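Local coordinates for conserved hypothetical protein (Agrobacterium tumefaciens, PDB 2FEX), which is of unknown function but belongs to the DJ-1/PfpI superfamily, whose members typically have a flavodoxin-like fold with a reactive cysteine at a nucleophile elbow, at residues L96-L107 against V150-F161; M1-A9 against Y27-A35. All coordinates share one frame; numbering follows the deposited sequence.

Contact 1 (L96-L107 against V150-F161)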
loop_
_atom_site.group_PDB
_atom_site.type_symbol
_atom_site.label_atom_id
_atom_site.label_comp_id
_atom_site.label_asym_id
_atom_site.label_seq_id
_atom_site.Cartn_x
_atom_site.Cartn_y
_atom_site.Cartn_z
ATOM N N LEU A 96 -17.344 3.204 13.853
ATOM C CA LEU A 96 -16.001 2.617 13.948
ATOM C C LEU A 96 -14.922 3.685 13.772
ATOM O O LEU A 96 -15.017 4.481 12.832
ATOM C CB LEU A 96 -15.831 1.604 12.791
ATOM C CG LEU A 96 -14.448 0.996 12.586
ATOM C CD1 LEU A 96 -14.069 0.236 13.890
ATOM C CD2 LEU A 96 -14.509 0.009 11.396
ATOM N N VAL A 97 -13.923 3.692 14.651
ATOM C CA VAL A 97 -12.730 4.555 14.450
ATOM C C VAL A 97 -11.513 3.608 14.429
ATOM O O VAL A 97 -11.429 2.770 15.321
ATOM C CB VAL A 97 -12.586 5.624 15.542
ATOM C CG1 VAL A 97 -11.253 6.351 15.396
ATOM C CG2 VAL A 97 -13.731 6.621 15.379
ATOM N N ALA A 98 -10.634 3.698 13.425
ATOM C CA ALA A 98 -9.535 2.698 13.294
ATOM C C ALA A 98 -8.274 3.533 13.095
ATOM O O ALA A 98 -8.272 4.505 12.276
ATOM C CB ALA A 98 -9.732 1.821 12.076
ATOM N N GLY A 99 -7.204 3.150 13.785
ATOM C CA GLY A 99 -5.927 3.851 13.626
ATOM C C GLY A 99 -4.801 2.848 13.647
ATOM O O GLY A 99 -4.813 1.916 14.452
ATOM N N ILE A 100 -3.839 3.066 12.742
ATOM C CA ILE A 100 -2.682 2.160 12.621
ATOM C C ILE A 100 -1.374 2.946 12.815
ATOM O O ILE A 100 -1.243 4.182 12.439
ATOM C CB ILE A 100 -2.772 1.400 11.276
ATOM C CG1 ILE A 100 -1.526 0.511 11.076
ATOM C CG2 ILE A 100 -2.897 2.432 10.091
ATOM C CD1 ILE A 100 -1.772 -0.578 9.953
ATOM N N CYS A 101 -0.409 2.265 13.409
ATOM C CA CYS A 101 0.963 2.782 13.508
ATOM C C CYS A 101 0.958 4.103 14.347
ATOM O O CYS A 101 0.335 4.157 15.445
ATOM C CB CYS A 101 1.522 2.972 12.059
ATOM S SG CYS A 101 3.301 3.281 11.866
ATOM N N ALA A 102 1.607 5.169 13.844
ATOM C CA ALA A 102 1.626 6.430 14.643
ATOM C C ALA A 102 0.221 6.946 14.903
ATOM O O ALA A 102 -0.042 7.630 15.938
ATOM C CB ALA A 102 2.502 7.521 13.963
ATOM N N ALA A 103 -0.704 6.629 13.979
ATOM C CA ALA A 103 -2.100 7.075 14.191
ATOM C C ALA A 103 -2.780 6.349 15.351
ATOM O O ALA A 103 -3.724 6.883 15.939
ATOM C CB ALA A 103 -2.927 6.953 12.867
ATOM N N ALA A 104 -2.346 5.124 15.637
ATOM C CA ALA A 104 -2.901 4.440 16.825
ATOM C C ALA A 104 -2.513 5.186 18.092
ATOM O O ALA A 104 -3.339 5.342 18.977
ATOM C CB ALA A 104 -2.415 2.963 16.918
ATOM N N SER A 105 -1.276 5.659 18.184
ATOM C CA SER A 105 -0.869 6.420 19.385
ATOM C C SER A 105 -1.590 7.782 19.407
ATOM O O SER A 105 -1.985 8.243 20.472
ATOM C CB SER A 105 0.652 6.593 19.382
ATOM O OG SER A 105 1.273 5.290 19.518
ATOM N N ALA A 106 -1.767 8.395 18.240
ATOM C CA ALA A 106 -2.562 9.616 18.203
ATOM C C ALA A 106 -3.987 9.389 18.729
ATOM O O ALA A 106 -4.505 10.248 19.493
ATOM C CB ALA A 106 -2.559 10.206 16.770
ATOM N N LEU A 107 -4.623 8.241 18.381
ATOM C CA LEU A 107 -5.940 7.916 18.952
ATOM C C LEU A 107 -5.849 7.794 20.475
ATOM O O LEU A 107 -6.715 8.273 21.177
ATOM C CB LEU A 107 -6.475 6.605 18.395
ATOM C CG LEU A 107 -6.945 6.662 16.949
ATOM C CD1 LEU A 107 -7.576 5.318 16.659
ATOM C CD2 LEU A 107 -8.027 7.808 16.743
ATOM N N VAL A 150 -13.426 0.295 18.227
ATOM C CA VAL A 150 -12.139 0.895 17.919
ATOM C C VAL A 150 -11.202 -0.217 17.447
ATOM O O VAL A 150 -11.016 -1.247 18.115
ATOM C CB VAL A 150 -11.540 1.556 19.215
ATOM C CG1 VAL A 150 -10.094 2.086 18.967
ATOM C CG2 VAL A 150 -12.462 2.695 19.706
ATOM N N VAL A 151 -10.599 -0.006 16.288
ATOM C CA VAL A 151 -9.638 -0.954 15.753
ATOM C C VAL A 151 -8.249 -0.274 15.776
ATOM O O VAL A 151 -8.088 0.879 15.336
ATOM C CB VAL A 151 -9.991 -1.335 14.297
ATOM C CG1 VAL A 151 -8.832 -2.161 13.656
ATOM C CG2 VAL A 151 -11.312 -2.196 14.310
ATOM N N THR A 152 -7.249 -0.986 16.277
ATOM C CA THR A 152 -5.897 -0.471 16.311
ATOM C C THR A 152 -4.910 -1.545 15.807
ATOM O O THR A 152 -5.198 -2.729 15.844
ATOM C CB THR A 152 -5.498 0.008 17.744
ATOM O OG1 THR A 152 -5.795 -1.048 18.675
ATOM C CG2 THR A 152 -6.264 1.336 18.094
ATOM N N ALA A 153 -3.753 -1.079 15.325
ATOM C CA ALA A 153 -2.689 -1.959 14.833
ATOM C C ALA A 153 -1.383 -1.225 14.781
ATOM O O ALA A 153 -1.336 0.014 14.729
ATOM C CB ALA A 153 -3.041 -2.413 13.421
ATOM N N ALA A 154 -0.315 -2.033 14.786
ATOM C CA ALA A 154 1.030 -1.510 14.552
ATOM C C ALA A 154 1.123 -1.320 13.010
ATOM O O ALA A 154 0.377 -1.988 12.237
ATOM C CB ALA A 154 2.010 -2.547 15.007
ATOM N N GLY A 155 2.080 -0.501 12.598
ATOM C CA GLY A 155 2.342 -0.307 11.179
ATOM C C GLY A 155 2.744 -1.601 10.478
ATOM O O GLY A 155 2.567 -1.713 9.268
ATOM N N SER A 156 3.274 -2.563 11.246
ATOM C CA SER A 156 3.650 -3.874 10.681
ATOM C C SER A 156 2.449 -4.804 10.385
ATOM O O SER A 156 2.654 -5.947 9.908
ATOM C CB SER A 156 4.571 -4.590 11.695
ATOM O OG SER A 156 3.936 -4.591 12.986
ATOM N N ALA A 157 1.223 -4.362 10.716
ATOM C CA ALA A 157 0.054 -5.270 10.616
ATOM C C ALA A 157 -1.036 -4.704 9.673
ATOM O O ALA A 157 -2.208 -4.647 10.077
ATOM C CB ALA A 157 -0.549 -5.523 12.017
ATOM N N PRO A 158 -0.661 -4.342 8.434
ATOM C CA PRO A 158 -1.695 -3.785 7.559
ATOM C C PRO A 158 -2.797 -4.776 7.184
ATOM O O PRO A 158 -3.933 -4.358 6.909
ATOM C CB PRO A 158 -0.895 -3.344 6.308
ATOM C CG PRO A 158 0.311 -4.285 6.252
ATOM C CD PRO A 158 0.655 -4.456 7.748
ATOM N N VAL A 159 -2.462 -6.068 7.111
ATOM C CA VAL A 159 -3.472 -7.049 6.678
ATOM C C VAL A 159 -4.539 -7.225 7.754
ATOM O O VAL A 159 -5.720 -7.138 7.466
ATOM C CB VAL A 159 -2.835 -8.381 6.278
ATOM C CG1 VAL A 159 -3.970 -9.316 5.777
ATOM C CG2 VAL A 159 -1.761 -8.096 5.189
ATOM N N SER A 160 -4.133 -7.503 9.000
ATOM C CA SER A 160 -5.119 -7.719 10.045
ATOM C C SER A 160 -5.875 -6.405 10.375
ATOM O O SER A 160 -7.027 -6.461 10.780
ATOM C CB SER A 160 -4.513 -8.343 11.295
ATOM O OG SER A 160 -3.436 -7.556 11.791
ATOM N N PHE A 161 -5.212 -5.278 10.141
ATOM C CA PHE A 161 -5.906 -3.970 10.288
ATOM C C PHE A 161 -7.106 -3.956 9.313
ATOM O O PHE A 161 -8.265 -3.671 9.720
ATOM C CB PHE A 161 -4.933 -2.846 9.952
ATOM C CG PHE A 161 -5.478 -1.447 10.230
ATOM C CD1 PHE A 161 -5.917 -1.082 11.498
ATOM C CD2 PHE A 161 -5.493 -0.504 9.185
ATOM C CE1 PHE A 161 -6.329 0.274 11.754
ATOM C CE2 PHE A 161 -5.908 0.860 9.430
ATOM C CZ PHE A 161 -6.372 1.210 10.709
#
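The turn after strand 96-100, which has the GxCxA sequence of a nucleophile elbow, is anchored here to the neighbouring parallel strand 150-153. Cys101 N donates to Ala153 O at 2.8 Å, with an N-H...O angle of 165°, just where the chain turns into helix 102-109. The preceding bond, Ala153 N to Gly99 O, is longer and more bent (3.3 Å, 137°), although the donor lies in the carbonyl plane. Val151 completes the ladder, donating to Val97 O and accepting from Gly99 N.

On the sheet face that carries Ala98 and Ile100, the Phe161 ring packs against both. Ile100 CB sits over the centre of one ring face, 3.6 Å from its centroid, and Ile100 CG2 reaches Phe161 CE2 at 3.5 Å. With CG1 anti to the backbone N (chi1 176°), the other branch of Ile100 runs toward the beta turn 154-157, where CG1 meets Ala154 O at 3.3 Å.

Cys101 has positive phi, the strained backbone expected at such an elbow. Its CB packs 3.5 Å from Gly155 CA, close against the turn 154-157. Asn121 and Glu16 also touch the cysteine. This sharp strand-to-helix turn, with cysteine at the N-cap, is characteristic of the probable reactive site in the DJ-1/PfpI family.

Contact 2 (M1-A9 against Y27-A35)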
loop_
_atom_site.group_PDB
_atom_site.type_symbol
_atom_site.label_atom_id
_atom_site.label_comp_id
_atom_site.label_asym_id
_atom_site.label_seq_id
_atom_site.Cartn_x
_atom_site.Cartn_y
_atom_site.Cartn_z
HETATM N N MSE A 1 -25.501 0.600 1.493
HETATM C CA MSE A 1 -24.257 1.315 1.084
HETATM C C MSE A 1 -23.378 1.588 2.315
HETATM O O MSE A 1 -23.850 2.131 3.327
HETATM C CB MSE A 1 -24.580 2.625 0.345
HETATM C CG MSE A 1 -23.323 3.421 -0.134
HETATM SE SE MSE A 1 -22.251 2.445 -1.523
HETATM C CE MSE A 1 -23.766 1.349 -2.477
ATOM N N THR A 2 -22.127 1.156 2.239
ATOM C CA THR A 2 -21.180 1.385 3.304
ATOM C C THR A 2 -20.185 2.414 2.763
ATOM O O THR A 2 -19.765 2.305 1.612
ATOM C CB THR A 2 -20.419 0.089 3.686
ATOM O OG1 THR A 2 -21.356 -0.869 4.209
ATOM C CG2 THR A 2 -19.372 0.357 4.697
ATOM N N ARG A 3 -19.817 3.385 3.604
ATOM C CA ARG A 3 -18.859 4.414 3.200
ATOM C C ARG A 3 -17.798 4.545 4.280
ATOM O O ARG A 3 -18.125 4.586 5.474
ATOM C CB ARG A 3 -19.540 5.776 3.044
ATOM C CG ARG A 3 -20.501 5.951 1.877
ATOM C CD ARG A 3 -21.049 7.420 1.893
ATOM N NE ARG A 3 -20.358 8.320 0.970
ATOM C CZ ARG A 3 -20.228 9.637 1.124
ATOM N NH1 ARG A 3 -20.720 10.258 2.201
ATOM N NH2 ARG A 3 -19.587 10.348 0.196
ATOM N N ILE A 4 -16.525 4.607 3.859
ATOM C CA ILE A 4 -15.447 4.653 4.826
ATOM C C ILE A 4 -14.665 5.904 4.490
ATOM O O ILE A 4 -14.281 6.085 3.323
ATOM C CB ILE A 4 -14.505 3.430 4.681
ATOM C CG1 ILE A 4 -15.286 2.101 5.013
ATOM C CG2 ILE A 4 -13.207 3.585 5.546
ATOM C CD1 ILE A 4 -14.381 0.803 4.836
ATOM N N ALA A 5 -14.368 6.725 5.491
ATOM C CA ALA A 5 -13.495 7.881 5.313
ATOM C C ALA A 5 -12.077 7.468 5.705
ATOM O O ALA A 5 -11.845 6.865 6.787
ATOM C CB ALA A 5 -13.946 9.027 6.238
ATOM N N ILE A 6 -11.132 7.836 4.856
ATOM C CA ILE A 6 -9.724 7.550 5.135
ATOM C C ILE A 6 -9.038 8.907 5.283
ATOM O O ILE A 6 -9.014 9.731 4.343
ATOM C CB ILE A 6 -9.064 6.703 4.008
ATOM C CG1 ILE A 6 -9.800 5.321 4.022
ATOM C CG2 ILE A 6 -7.539 6.610 4.311
ATOM C CD1 ILE A 6 -9.197 4.348 3.032
ATOM N N ALA A 7 -8.532 9.160 6.493
ATOM C CA ALA A 7 -7.994 10.483 6.820
ATOM C C ALA A 7 -6.490 10.491 6.525
ATOM O O ALA A 7 -5.670 10.087 7.374
ATOM C CB ALA A 7 -8.248 10.815 8.347
ATOM N N LEU A 8 -6.154 10.953 5.323
ATOM C CA LEU A 8 -4.749 11.105 4.902
ATOM C C LEU A 8 -4.122 12.339 5.515
ATOM O O LEU A 8 -4.803 13.210 6.118
ATOM C CB LEU A 8 -4.706 11.264 3.348
ATOM C CG LEU A 8 -5.321 10.087 2.547
ATOM C CD1 LEU A 8 -5.286 10.403 1.011
ATOM C CD2 LEU A 8 -4.647 8.668 2.888
ATOM N N ALA A 9 -2.811 12.428 5.335
ATOM C CA ALA A 9 -2.055 13.603 5.787
ATOM C C ALA A 9 -0.774 13.575 5.037
ATOM O O ALA A 9 -0.390 12.538 4.416
ATOM C CB ALA A 9 -1.813 13.495 7.293
ATOM N N TYR A 27 -13.615 -4.590 -4.744
ATOM C CA TYR A 27 -14.220 -5.931 -4.610
ATOM C C TYR A 27 -15.505 -6.003 -3.803
ATOM O O TYR A 27 -16.330 -6.866 -4.061
ATOM C CB TYR A 27 -13.204 -6.958 -4.105
ATOM C CG TYR A 27 -12.132 -7.187 -5.159
ATOM C CD1 TYR A 27 -12.503 -7.575 -6.462
ATOM C CD2 TYR A 27 -10.792 -7.002 -4.881
ATOM C CE1 TYR A 27 -11.552 -7.773 -7.458
ATOM C CE2 TYR A 27 -9.811 -7.193 -5.882
ATOM C CZ TYR A 27 -10.209 -7.574 -7.167
ATOM O OH TYR A 27 -9.313 -7.803 -8.188
ATOM N N LEU A 28 -15.696 -5.075 -2.863
ATOM C CA LEU A 28 -16.760 -5.197 -1.850
ATOM C C LEU A 28 -17.830 -4.090 -1.955
ATOM O O LEU A 28 -18.735 -4.004 -1.107
ATOM C CB LEU A 28 -16.119 -5.238 -0.448
ATOM C CG LEU A 28 -15.031 -6.307 -0.191
ATOM C CD1 LEU A 28 -14.579 -6.241 1.287
ATOM C CD2 LEU A 28 -15.549 -7.731 -0.528
ATOM N N GLY A 29 -17.727 -3.231 -2.982
ATOM C CA GLY A 29 -18.776 -2.224 -3.254
ATOM C C GLY A 29 -18.868 -1.091 -2.233
ATOM O O GLY A 29 -19.900 -0.427 -2.115
ATOM N N VAL A 30 -17.783 -0.874 -1.500
ATOM C CA VAL A 30 -17.715 0.190 -0.472
ATOM C C VAL A 30 -17.296 1.498 -1.127
ATOM O O VAL A 30 -16.419 1.501 -2.007
ATOM C CB VAL A 30 -16.696 -0.232 0.617
ATOM C CG1 VAL A 30 -16.449 0.901 1.631
ATOM C CG2 VAL A 30 -17.154 -1.566 1.267
ATOM N N GLU A 31 -17.901 2.622 -0.699
ATOM C CA GLU A 31 -17.475 3.931 -1.192
ATOM C C GLU A 31 -16.363 4.441 -0.275
ATOM O O GLU A 31 -16.501 4.376 0.935
ATOM C CB GLU A 31 -18.628 4.936 -1.173
ATOM C CG GLU A 31 -18.281 6.260 -1.841
ATOM C CD GLU A 31 -19.354 7.310 -1.648
ATOM O OE1 GLU A 31 -20.541 6.924 -1.415
ATOM O OE2 GLU A 31 -18.990 8.504 -1.711
ATOM N N ILE A 32 -15.279 4.907 -0.867
ATOM C CA ILE A 32 -14.144 5.414 -0.063
ATOM C C ILE A 32 -14.097 6.905 -0.257
ATOM O O ILE A 32 -14.073 7.386 -1.440
ATOM C CB ILE A 32 -12.786 4.778 -0.519
ATOM C CG1 ILE A 32 -12.823 3.255 -0.431
ATOM C CG2 ILE A 32 -11.629 5.294 0.328
ATOM C CD1 ILE A 32 -12.934 2.739 1.010
ATOM N N VAL A 33 -14.061 7.625 0.863
ATOM C CA VAL A 33 -13.872 9.075 0.850
ATOM C C VAL A 33 -12.477 9.355 1.424
ATOM O O VAL A 33 -12.231 9.075 2.578
ATOM C CB VAL A 33 -14.922 9.761 1.752
ATOM C CG1 VAL A 33 -14.713 11.299 1.808
ATOM C CG2 VAL A 33 -16.353 9.381 1.244
ATOM N N HIS A 34 -11.598 9.960 0.628
ATOM C CA HIS A 34 -10.291 10.328 1.136
ATOM C C HIS A 34 -10.348 11.805 1.543
ATOM O O HIS A 34 -10.878 12.642 0.795
ATOM C CB HIS A 34 -9.185 10.135 0.066
ATOM C CG HIS A 34 -8.777 8.700 -0.063
ATOM N ND1 HIS A 34 -9.252 7.909 -1.086
ATOM C CD2 HIS A 34 -7.959 7.925 0.687
ATOM C CE1 HIS A 34 -8.759 6.687 -0.943
ATOM N NE2 HIS A 34 -7.969 6.663 0.122
ATOM N N ALA A 35 -9.780 12.088 2.692
ATOM C CA ALA A 35 -9.746 13.463 3.237
ATOM C C ALA A 35 -8.351 13.859 3.699
ATOM O O ALA A 35 -7.552 13.004 4.072
ATOM C CB ALA A 35 -10.771 13.564 4.428
HETATM O O HOH W 1 -21.311 -0.693 0.175
#
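Backbone pairing between Ile4 and Ile32 and their neighbours joins strands 3-7 and 31-35 in parallel, their axes 4.7 Å apart and inclined by 23°. The ladder runs in the staggered parallel pattern: Ile4 and Ile6 each donate to one residue of the partner strand and accept from another. Val33 N to Ile4 O is nearly straight at 2.9 Å, whereas the last rung, Leu8 N to Ala35 O, is bent to 131° as the chain leaves the strand. At the other end a water bridges Thr2 N and Gly29 O, accepting from the first and donating to the second.

The polar contact is a salt bridge on the partly exposed side of Arg3 and Glu31. Both residues are modelled in two conformations, so this pairing may hold for only part of the molecules. In the conformers described, the two side chains run alongside each other in the same direction, and Arg3 NH2 donates to Glu31 OE2 at 2.7 Å. The oxygen lies in the guanidinium plane but is approached from above the carboxylate plane, consistent with planes 51° apart. A bend at chi3 turns this copy of the guanidinium so that one face rests on Val33 CG2, 3.5 Å from NH2.

Apolar packing fills the other side of the sheet. Ile4 CG1 meets Val30 CG1, and Ile6 CD1 touches Ile32 CG2, both at 3.8 Å. His34 lies alongside Ile6, with its CD2 3.7 Å from Ile6 CB, while Leu8 CD1 comes against the same carbon of His34. Helix 18-27 packs on Ile6, Val30 and Ile32, and Gly46 of the second subunit reaches Ile32 and His34. Strand, covering helix and adjacent parallel strand make this a beta-alpha-beta crossover, the repeating unit of the flavodoxin-like fold.

Contacts 1 and 2 join different pairs of strands in one largely parallel sheet, with strand 66-69 between strands 3-7 and 96-100. Their centres lie about 16 Å apart and their nearest atoms about 7 Å apart, and strand 66-69 bridges them through backbone hydrogen bonds: Ala5 and Ala7 with Val68, Ala98 and Ile100 with Ile69. Contact 1 holds the probable nucleophile elbow and sits about 5 Å, centre to centre, from the middle of the chain; contact 2 lies about 11 Å from it. Ala7 comes near the elbow residues without touching them. Both contacts also reach the second subunit, through different residues.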